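Local coordinates for protein CurD (Moorea producens 3L, PDB 5KP7) that probably catalyses the aldol-type carbon–carbon bond formation of the HMG-CoA synthase family, and binds 4'-phosphopantetheine, at residues E31-Y36 / S329-I334; A48-L53 / L386-Y391. The protein carries 3 engineered substitutions. All coordinates share one frame; numbering follows the deposited sequence.

Interaction 1 (E31-Y36 / S329-I334); sequences EALSVY and SLASTI
Leu33 meets Ala331 at the closest point of this contact, a strand of the thiolase-fold sheet packed against a helix. Leu33 CD2 lies 3.8 Å from Ala331 CB, and both CB atoms are directed across the gap. The contact is entirely apolar. Two longer approaches flank it: the Leu33 CD1 branch reaches Leu330 CD2 at 4.4 Å, while Val35 CG2 comes to 4.4 Å from Ala331 CB. The methyl of Ala331 is thus touched by two side chains from one face of the strand. The axes of strand 32-36 and helix 329-334 stand 9.8 Å apart at an angle of 108°, so the helix runs across the strand and only a short part of each meets the other. Further out, Ser34 points to the opposite face, where it touches helix 75-89, and Leu330 also packs on Ile345 and Met347 of strand 343-351. Helix on one side of strand 29-36 and helix on the other agrees with the layered alpha-beta-alpha-beta-alpha build of thiolase-like enzymes. With chi1 of Leu33 at -177°, CG lies opposite the backbone N and carries both methyls outward, CD1 to Leu330 and CD2 to Ala331.

Interaction 2 (A48-L53 / L386-Y391); sequences AQARQL and LSMEEY
The guanidinium of Arg51 meets the terminal methyl of Met388, with Arg51 NH2 lying 3.9 Å from Met388 CE in an oblique approach. A different nitrogen of the same flat group, NH1, forms a salt bridge with Glu189 OE1. Glu189 OE2 is hydrogen-bonded to Tyr391 OH, so this one carboxylate ties the two segments together indirectly. Directly between the two segments the contact is van der Waals packing: Ala50 CB rests 3.7 Å from Met388 CG and 4.1 Å from its CE. The bend at chi2 (57°) lets the Met388 chain run past the alanine methyl, with CE carried on to Arg51 NH2. The Arg51 and Met388 side chains cross at about a right angle. Both backbones are shaped by helix ends. The carboxylate of Glu390 takes Ser387 N on OE1 at 2.9 Å, through the lone pair that points away from the other oxygen, in a nearly straight bond of 178°. In return, Glu390 N donates to Ser387 OG at 3.0 Å. On the facing segment, Leu53 N binds Ala48 O at 2.9 Å, Gln52 N binds Gln49 O at 3.3 Å, and Gln52 has positive phi. This Schellman end of helix 44-50 meets the first turn of helix 388-397 through Met388, just after the N-cap of the capping box, at the surface about 10 Å from the bound 4'-phosphopantetheine (measured from the Arg51 side chain).

In the fold
Interactions 1 and 2 are separate: their centres lie 30 Å apart, their nearest atoms about 12 Å, and they do not touch. Along the chain the segments alternate, 31-36, 48-53, 329-334, 386-391; in each interaction the first segment belongs to the N-terminal sequence family of HMG-CoA synthases and the second to the C-terminal one. Interaction 1 is buried, 9 Å from the centre of the chain, and pairs strand 29-36 of the mixed sheet with helix 325-336. Interaction 2 sits at the surface, 25 Å from that centre, between helices 44-50 and 388-397. Together they link the two sequence families both in the core and at a periphery close to the 4'-phosphopantetheine pocket.

Interaction 1 (E31-Y36 / S329-I334)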
ATOM      1  N   GLU A  31       2.225   4.601  19.564  1.00 24.03           N
ATOM      2  CA  GLU A  31       1.478   5.354  20.585  1.00 24.97           C
ATOM      3  C   GLU A  31       0.239   6.023  20.017  1.00 24.88           C
ATOM      4  O   GLU A  31      -0.784   6.118  20.684  1.00 25.84           O
ATOM      5  CB  GLU A  31       2.410   6.419  21.223  1.00 25.54           C
ATOM      6  CG  GLU A  31       1.727   7.371  22.180  1.00 26.72           C
ATOM      7  CD  GLU A  31       2.637   8.357  22.887  1.00 27.40           C
ATOM      8  OE1 GLU A  31       3.829   8.049  23.119  1.00 27.76           O
ATOM      9  OE2 GLU A  31       2.124   9.450  23.249  1.00 28.49           O
ATOM     10  N   ALA A  32       0.326   6.487  18.776  1.00 24.12           N
ATOM     11  CA  ALA A  32      -0.793   7.144  18.110  1.00 24.46           C
ATOM     12  C   ALA A  32      -0.679   6.973  16.611  1.00 23.67           C
ATOM     13  O   ALA A  32       0.428   6.865  16.077  1.00 22.77           O
ATOM     14  CB  ALA A  32      -0.836   8.622  18.484  1.00 25.01           C
ATOM     15  N   LEU A  33      -1.837   6.879  15.950  1.00 24.19           N
ATOM     16  CA  LEU A  33      -1.878   6.674  14.505  1.00 23.77           C
ATOM     17  C   LEU A  33      -2.982   7.566  13.956  1.00 23.74           C
ATOM     18  O   LEU A  33      -4.122   7.540  14.455  1.00 24.58           O
ATOM     19  CB  LEU A  33      -2.205   5.196  14.195  1.00 24.87           C
ATOM     20  CG  LEU A  33      -2.236   4.724  12.722  1.00 25.18           C
ATOM     21  CD1 LEU A  33      -2.100   3.221  12.650  1.00 26.21           C
ATOM     22  CD2 LEU A  33      -3.496   5.124  11.988  1.00 25.86           C
ATOM     23  N   SER A  34      -2.675   8.286  12.889  0.50 22.91           N
ATOM     24  CA  SER A  34      -3.652   9.158  12.263  0.50 23.07           C
ATOM     25  C   SER A  34      -3.506   9.068  10.747  0.50 22.52           C
ATOM     26  O   SER A  34      -2.415   8.764  10.236  0.50 21.98           O
ATOM     27  CB  SER A  34      -3.493  10.572  12.804  0.50 23.52           C
ATOM     28  OG  SER A  34      -4.354  11.466  12.139  0.50 23.80           O
ATOM     29  N   VAL A  35      -4.617   9.274  10.042  1.00 22.68           N
ATOM     30  CA  VAL A  35      -4.692   9.039   8.586  1.00 22.68           C
ATOM     31  C   VAL A  35      -5.189  10.309   7.892  1.00 22.47           C
ATOM     32  O   VAL A  35      -6.062  10.992   8.439  1.00 23.51           O
ATOM     33  CB  VAL A  35      -5.717   7.914   8.307  1.00 24.16           C
ATOM     34  CG1 VAL A  35      -6.039   7.783   6.815  1.00 24.84           C
ATOM     35  CG2 VAL A  35      -5.229   6.606   8.895  1.00 24.46           C
ATOM     36  N   TYR A  36      -4.684  10.597   6.693  1.00 21.10           N
ATOM     37  CA  TYR A  36      -5.314  11.551   5.791  1.00 21.51           C
ATOM     38  C   TYR A  36      -5.531  10.850   4.466  1.00 21.64           C
ATOM     39  O   TYR A  36      -4.557  10.492   3.802  1.00 21.20           O
ATOM     40  CB  TYR A  36      -4.487  12.813   5.625  1.00 21.69           C
ATOM     41  CG  TYR A  36      -5.083  13.812   4.651  1.00 22.18           C
ATOM     42  CD1 TYR A  36      -6.344  14.372   4.868  1.00 23.07           C
ATOM     43  CD2 TYR A  36      -4.410  14.191   3.506  1.00 21.91           C
ATOM     44  CE1 TYR A  36      -6.895  15.283   3.978  1.00 23.67           C
ATOM     45  CE2 TYR A  36      -4.960  15.111   2.614  1.00 22.46           C
ATOM     46  CZ  TYR A  36      -6.213  15.652   2.853  1.00 23.35           C
ATOM     47  OH  TYR A  36      -6.793  16.590   2.007  1.00 24.45           O
ATOM     48  N   SER A 329      -4.011  -0.284   6.181  1.00 21.18           N
ATOM     49  CA  SER A 329      -4.596  -1.611   6.411  1.00 21.29           C
ATOM     50  C   SER A 329      -4.649  -1.968   7.902  1.00 21.51           C
ATOM     51  O   SER A 329      -5.673  -2.432   8.423  1.00 21.48           O
ATOM     52  CB  SER A 329      -3.825  -2.678   5.659  1.00 21.31           C
ATOM     53  OG  SER A 329      -4.404  -3.937   5.922  1.00 21.73           O
ATOM     54  N   LEU A 330      -3.571  -1.671   8.618  1.00 21.33           N
ATOM     55  CA  LEU A 330      -3.570  -1.829  10.081  1.00 22.07           C
ATOM     56  C   LEU A 330      -4.684  -1.026  10.762  1.00 22.30           C
ATOM     57  O   LEU A 330      -5.444  -1.572  11.571  1.00 22.76           O
ATOM     58  CB  LEU A 330      -2.203  -1.461  10.674  1.00 22.36           C
ATOM     59  CG  LEU A 330      -2.128  -1.470  12.202  1.00 23.20           C
ATOM     60  CD1 LEU A 330      -2.397  -2.848  12.796  1.00 23.84           C
ATOM     61  CD2 LEU A 330      -0.763  -0.927  12.642  1.00 23.67           C
ATOM     62  N   ALA A 331      -4.806   0.249  10.406  1.00 22.01           N
ATOM     63  CA  ALA A 331      -5.846   1.087  10.974  1.00 22.42           C
ATOM     64  C   ALA A 331      -7.247   0.510  10.635  1.00 22.74           C
ATOM     65  O   ALA A 331      -8.154   0.507  11.472  1.00 23.14           O
ATOM     66  CB  ALA A 331      -5.748   2.489  10.436  1.00 22.17           C
ATOM     67  N   SER A 332      -7.386   0.020   9.397  1.00 22.34           N
ATOM     68  CA  SER A 332      -8.643  -0.600   8.958  1.00 22.70           C
ATOM     69  C   SER A 332      -8.970  -1.884   9.716  1.00 23.37           C
ATOM     70  O   SER A 332     -10.125  -2.115  10.098  1.00 23.79           O
ATOM     71  CB  SER A 332      -8.588  -0.845   7.461  1.00 22.35           C
ATOM     72  OG  SER A 332      -9.875  -1.179   6.951  1.00 22.30           O
ATOM     73  N   THR A 333      -7.965  -2.722   9.923  1.00 23.21           N
ATOM     74  CA  THR A 333      -8.128  -3.927  10.729  1.00 24.16           C
ATOM     75  C   THR A 333      -8.632  -3.587  12.152  1.00 24.96           C
ATOM     76  O   THR A 333      -9.556  -4.214  12.666  1.00 25.47           O
ATOM     77  CB  THR A 333      -6.804  -4.679  10.805  1.00 24.06           C
ATOM     78  OG1 THR A 333      -6.482  -5.229   9.515  1.00 23.94           O
ATOM     79  CG2 THR A 333      -6.872  -5.808  11.808  1.00 24.62           C
ATOM     80  N   ILE A 334      -8.013  -2.586  12.769  1.00 24.86           N
ATOM     81  CA  ILE A 334      -8.365  -2.195  14.141  1.00 26.01           C
ATOM     82  C   ILE A 334      -9.808  -1.697  14.216  1.00 26.55           C
ATOM     83  O   ILE A 334     -10.588  -2.139  15.080  1.00 27.76           O
ATOM     84  CB  ILE A 334      -7.395  -1.135  14.700  1.00 25.62           C
ATOM     85  CG1 ILE A 334      -6.009  -1.763  14.827  1.00 25.50           C
ATOM     86  CG2 ILE A 334      -7.872  -0.616  16.071  1.00 26.63           C
ATOM     87  CD1 ILE A 334      -4.900  -0.791  15.074  1.00 25.36           C
TER

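Interaction 2 (A48-L53 / L386-Y391)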
ATOM      1  N   ALA A  48     -14.579   2.934 -15.200  1.00 47.97           N
ATOM      2  CA  ALA A  48     -15.007   1.784 -16.021  1.00 50.86           C
ATOM      3  C   ALA A  48     -16.013   2.192 -17.103  1.00 53.91           C
ATOM      4  O   ALA A  48     -15.830   1.846 -18.272  1.00 55.23           O
ATOM      5  CB  ALA A  48     -15.589   0.685 -15.148  1.00 51.29           C
ATOM      6  N   GLN A  49     -17.060   2.922 -16.708  1.00 56.01           N
ATOM      7  CA  GLN A  49     -18.067   3.440 -17.653  1.00 59.72           C
ATOM      8  C   GLN A  49     -17.433   4.303 -18.731  1.00 60.40           C
ATOM      9  O   GLN A  49     -17.745   4.161 -19.912  1.00 60.37           O
ATOM     10  CB  GLN A  49     -19.139   4.259 -16.924  1.00 61.22           C
ATOM     11  CG  GLN A  49     -20.100   3.404 -16.114  1.00 64.10           C
ATOM     12  CD  GLN A  49     -20.928   4.184 -15.097  1.00 65.52           C
ATOM     13  OE1 GLN A  49     -20.525   5.242 -14.610  1.00 66.91           O
ATOM     14  NE2 GLN A  49     -22.094   3.645 -14.760  1.00 68.20           N
ATOM     15  N   ALA A  50     -16.540   5.193 -18.312  1.00 60.06           N
ATOM     16  CA  ALA A  50     -15.849   6.101 -19.226  1.00 61.77           C
ATOM     17  C   ALA A  50     -14.911   5.421 -20.218  1.00 64.55           C
ATOM     18  O   ALA A  50     -14.595   6.014 -21.244  1.00 66.05           O
ATOM     19  CB  ALA A  50     -15.077   7.146 -18.442  1.00 59.77           C
ATOM     20  N   ARG A  51     -14.438   4.213 -19.908  1.00 67.40           N
ATOM     21  CA  ARG A  51     -13.618   3.435 -20.854  1.00 70.18           C
ATOM     22  C   ARG A  51     -14.282   2.135 -21.311  1.00 72.13           C
ATOM     23  O   ARG A  51     -13.609   1.153 -21.636  1.00 74.14           O
ATOM     24  CB  ARG A  51     -12.227   3.225 -20.252  1.00 70.35           C
ATOM     25  CG  ARG A  51     -11.426   4.515 -20.334  1.00 69.84           C
ATOM     26  CD  ARG A  51     -10.437   4.718 -19.207  1.00 69.30           C
ATOM     27  NE  ARG A  51     -10.197   6.154 -18.984  1.00 68.70           N
ATOM     28  CZ  ARG A  51      -9.068   6.687 -18.516  1.00 67.65           C
ATOM     29  NH1 ARG A  51      -8.017   5.928 -18.216  1.00 67.24           N
ATOM     30  NH2 ARG A  51      -8.983   8.009 -18.349  1.00 68.35           N
ATOM     31  N   GLN A  52     -15.615   2.148 -21.348  1.00 72.64           N
ATOM     32  CA  GLN A  52     -16.406   1.085 -21.966  1.00 75.55           C
ATOM     33  C   GLN A  52     -16.205  -0.322 -21.360  1.00 74.76           C
ATOM     34  O   GLN A  52     -16.502  -1.326 -22.010  1.00 76.93           O
ATOM     35  CB  GLN A  52     -16.128   1.055 -23.483  1.00 78.03           C
ATOM     36  CG  GLN A  52     -16.102   2.417 -24.174  1.00 78.87           C
ATOM     37  CD  GLN A  52     -17.470   3.079 -24.232  1.00 80.61           C
ATOM     38  OE1 GLN A  52     -18.248   2.840 -25.162  1.00 83.19           O
ATOM     39  NE2 GLN A  52     -17.764   3.930 -23.252  1.00 79.75           N
ATOM     40  N   LEU A  53     -15.729  -0.390 -20.117  1.00 72.73           N
ATOM     41  CA  LEU A  53     -15.465  -1.660 -19.440  1.00 72.56           C
ATOM     42  C   LEU A  53     -16.707  -2.023 -18.661  1.00 73.22           C
ATOM     43  O   LEU A  53     -17.481  -1.136 -18.294  1.00 72.78           O
ATOM     44  CB  LEU A  53     -14.292  -1.514 -18.478  1.00 71.18           C
ATOM     45  CG  LEU A  53     -12.959  -1.144 -19.132  1.00 70.69           C
ATOM     46  CD1 LEU A  53     -12.044  -0.431 -18.157  1.00 68.49           C
ATOM     47  CD2 LEU A  53     -12.295  -2.390 -19.701  1.00 72.89           C
ATOM     48  N   LEU A 386     -15.596  13.103  -7.145  1.00 32.40           N
ATOM     49  CA  LEU A 386     -15.324  13.701  -8.462  1.00 32.94           C
ATOM     50  C   LEU A 386     -16.163  13.085  -9.583  1.00 34.26           C
ATOM     51  O   LEU A 386     -16.352  11.879  -9.615  1.00 33.33           O
ATOM     52  CB  LEU A 386     -13.871  13.494  -8.866  1.00 32.06           C
ATOM     53  CG  LEU A 386     -12.810  14.178  -7.997  1.00 31.04           C
ATOM     54  CD1 LEU A 386     -11.447  13.601  -8.308  1.00 30.16           C
ATOM     55  CD2 LEU A 386     -12.818  15.683  -8.217  1.00 31.52           C
ATOM     56  N   SER A 387     -16.624  13.924 -10.506  1.00 36.23           N
ATOM     57  CA  SER A 387     -17.138  13.429 -11.783  1.00 37.77           C
ATOM     58  C   SER A 387     -15.945  13.068 -12.652  1.00 38.43           C
ATOM     59  O   SER A 387     -14.788  13.473 -12.402  1.00 35.64           O
ATOM     60  CB  SER A 387     -17.980  14.482 -12.488  1.00 38.81           C
ATOM     61  OG  SER A 387     -17.184  15.574 -12.901  1.00 38.56           O
ATOM     62  N   MET A 388     -16.218  12.316 -13.707  1.00 39.65           N
ATOM     63  CA  MET A 388     -15.145  11.961 -14.633  1.00 40.86           C
ATOM     64  C   MET A 388     -14.605  13.217 -15.362  1.00 40.46           C
ATOM     65  O   MET A 388     -13.401  13.309 -15.652  1.00 40.04           O
ATOM     66  CB  MET A 388     -15.659  10.889 -15.605  1.00 43.10           C
ATOM     67  CG  MET A 388     -14.583  10.043 -16.216  1.00 44.15           C
ATOM     68  SD  MET A 388     -13.492   9.164 -15.087  1.00 45.10           S
ATOM     69  CE  MET A 388     -12.112   8.970 -16.202  1.00 44.18           C
ATOM     70  N   GLU A 389     -15.481  14.183 -15.616  1.00 41.18           N
ATOM     71  CA  GLU A 389     -15.096  15.469 -16.190  1.00 42.33           C
ATOM     72  C   GLU A 389     -14.126  16.246 -15.282  1.00 39.46           C
ATOM     73  O   GLU A 389     -13.119  16.785 -15.751  1.00 38.07           O
ATOM     74  CB  GLU A 389     -16.338  16.319 -16.460  1.00 45.93           C
ATOM     75  CG  GLU A 389     -16.063  17.667 -17.106  1.00 49.36           C
ATOM     76  CD  GLU A 389     -17.330  18.384 -17.554  1.00 53.96           C
ATOM     77  OE1 GLU A 389     -18.214  17.736 -18.164  1.00 57.92           O
ATOM     78  OE2 GLU A 389     -17.439  19.611 -17.311  1.00 57.44           O
ATOM     79  N   GLU A 390     -14.448  16.304 -13.995  1.00 37.75           N
ATOM     80  CA  GLU A 390     -13.571  16.951 -13.013  1.00 35.75           C
ATOM     81  C   GLU A 390     -12.232  16.234 -12.916  1.00 34.38           C
ATOM     82  O   GLU A 390     -11.187  16.881 -12.899  1.00 32.63           O
ATOM     83  CB  GLU A 390     -14.249  17.031 -11.653  1.00 35.92           C
ATOM     84  CG  GLU A 390     -15.344  18.079 -11.575  1.00 36.33           C
ATOM     85  CD  GLU A 390     -16.269  17.912 -10.388  1.00 36.87           C
ATOM     86  OE1 GLU A 390     -16.530  16.758  -9.978  1.00 36.68           O
ATOM     87  OE2 GLU A 390     -16.728  18.937  -9.836  1.00 38.10           O
ATOM     88  N   TYR A 391     -12.265  14.900 -12.869  1.00 33.64           N
ATOM     89  CA  TYR A 391     -11.047  14.093 -12.785  1.00 32.94           C
ATOM     90  C   TYR A 391     -10.122  14.360 -13.971  1.00 32.90           C
ATOM     91  O   TYR A 391      -8.928  14.582 -13.799  1.00 30.76           O
ATOM     92  CB  TYR A 391     -11.386  12.597 -12.673  1.00 32.83           C
ATOM     93  CG  TYR A 391     -10.211  11.645 -12.789  1.00 32.59           C
ATOM     94  CD1 TYR A 391      -9.298  11.484 -11.742  1.00 31.88           C
ATOM     95  CD2 TYR A 391     -10.008  10.886 -13.935  1.00 33.03           C
ATOM     96  CE1 TYR A 391      -8.237  10.597 -11.846  1.00 31.80           C
ATOM     97  CE2 TYR A 391      -8.941  10.007 -14.051  1.00 33.06           C
ATOM     98  CZ  TYR A 391      -8.065   9.848 -13.003  1.00 32.77           C
ATOM     99  OH  TYR A 391      -7.004   8.975 -13.134  1.00 33.44           O
TER